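Local coordinates for beta-xylanase (Roseburia intestinalis L1-82, PDB 6SGF) that binds xylan weakly through this module, CBM86, one domain of a longer enzyme that probably cleaves internal beta-1,4-xylosidic linkages in xylans, at the interface of chains A and B. Coordinates in Å, arbitrary orientation; residue numbers count along the deposited sequence, not the author numbering. Chains: chain A/B, Beta-xylanase.

The interface of chains A and B. Residues chain A 8, 10, 12, 125; chain B 8, 10, 60, 125.
In both A:Val8 and B:Val8, CG1 stands anti to the backbone N (chi1 -179° in A:Val8), a shared setting that places the two CG1 methyls opposite each other, 3.8 Å apart. The backbones of the two strands bring CB of A:Val8 to 3.7 Å from CB of B:Val8, while each CG2 turns toward the partner's backbone carbonyl oxygen. Further along, B:Gln60 is stretched out from its strand, with CG anti to the backbone N (chi1 -177°) and the chain extended beyond it, so that its amide reaches chain A. There it runs alongside A:Thr10, the two side chains pointing opposite ways, and comes tip to tip with A:Asp12, amide and carboxylate planes turned 41° apart. The hydroxyl OG1 of A:Thr10 donates to the carboxylate oxygen OD1 of A:Asp12 at 2.8 Å; its link to the amide oxygen OE1 of B:Gln60, at 3.4 Å, is weak. That amide oxygen is held from its own side by OG of B:Ser125, 3.1 Å away and placed on a lone pair in the carbonyl plane, which should help fix the amide's rotation. A water then joins the chains, 2.6 Å from the amide nitrogen NE2 of B:Gln60 and 2.9 Å from the backbone N of A:Asp12. Methyl CG2 of B:Thr10 packs against A:Ser125, 4.1 Å from its CB, as CG2 of A:Thr10 does against B:Ser125. The polar links lie to one side of these apolar contacts, and the two-fold supplies their twin. The pairing may be a crystal contact. Strands 6-10 face each other across it, beside 120-130 in chain A and 119-130, then 56-62, in chain B, on one face of each beta-sandwich.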
# COMPACT_ATOMS: atom_id res chain seq x y z
N VAL A 8 -3.06 7.37 3.38
CA VAL A 8 -2.32 6.52 2.47
C VAL A 8 -3.28 6.01 1.39
O VAL A 8 -4.36 5.50 1.70
CB VAL A 8 -1.66 5.35 3.22
CG1 VAL A 8 -0.86 4.46 2.27
CG2 VAL A 8 -0.80 5.87 4.33
N THR A 10 -3.19 3.28 -1.63
CA THR A 10 -2.46 2.30 -2.42
C THR A 10 -2.84 2.42 -3.89
O THR A 10 -3.82 3.09 -4.25
CB THR A 10 -2.70 0.88 -1.91
OG1 THR A 10 -4.09 0.59 -1.99
CG2 THR A 10 -2.25 0.71 -0.45
N ASP A 12 -4.26 0.59 -6.11
CA ASP A 12 -5.60 0.27 -6.57
C ASP A 12 -6.65 1.30 -6.19
O ASP A 12 -7.78 1.20 -6.66
CB ASP A 12 -6.02 -1.11 -6.07
CG ASP A 12 -6.54 -1.11 -4.65
OD1 ASP A 12 -6.02 -0.34 -3.81
OD2 ASP A 12 -7.45 -1.92 -4.37
N SER A 125 2.24 3.10 -3.70
CA SER A 125 1.35 3.88 -2.86
C SER A 125 1.80 5.34 -2.88
O SER A 125 2.94 5.66 -3.23
CB SER A 125 1.35 3.35 -1.42
OG SER A 125 2.59 3.59 -0.75
N VAL B 8 -3.51 2.95 7.37
CA VAL B 8 -3.09 2.02 6.32
C VAL B 8 -1.61 1.74 6.51
O VAL B 8 -0.82 2.67 6.58
CB VAL B 8 -3.34 2.58 4.91
CG1 VAL B 8 -2.78 1.62 3.86
CG2 VAL B 8 -4.79 2.85 4.64
N THR B 10 1.42 -0.23 4.53
CA THR B 10 1.94 -1.04 3.45
C THR B 10 2.94 -2.06 4.01
O THR B 10 3.35 -1.98 5.17
CB THR B 10 2.58 -0.17 2.37
OG1 THR B 10 3.63 0.63 2.91
CG2 THR B 10 1.54 0.78 1.72
N GLN B 60 -5.00 -6.56 1.91
CA GLN B 60 -4.82 -6.57 0.46
C GLN B 60 -3.69 -7.52 0.10
O GLN B 60 -2.57 -7.41 0.64
CB GLN B 60 -4.52 -5.17 -0.06
CG GLN B 60 -4.40 -5.09 -1.59
CD GLN B 60 -4.21 -3.65 -2.11
OE1 GLN B 60 -3.93 -2.72 -1.35
NE2 GLN B 60 -4.34 -3.49 -3.39
N SER B 125 -0.89 -4.76 1.77
CA SER B 125 -1.17 -3.76 2.77
C SER B 125 -2.22 -4.29 3.72
O SER B 125 -2.95 -5.23 3.39
CB SER B 125 -1.66 -2.47 2.13
OG SER B 125 -2.94 -2.64 1.54
O HOH W 1 -3.07 -1.49 -4.52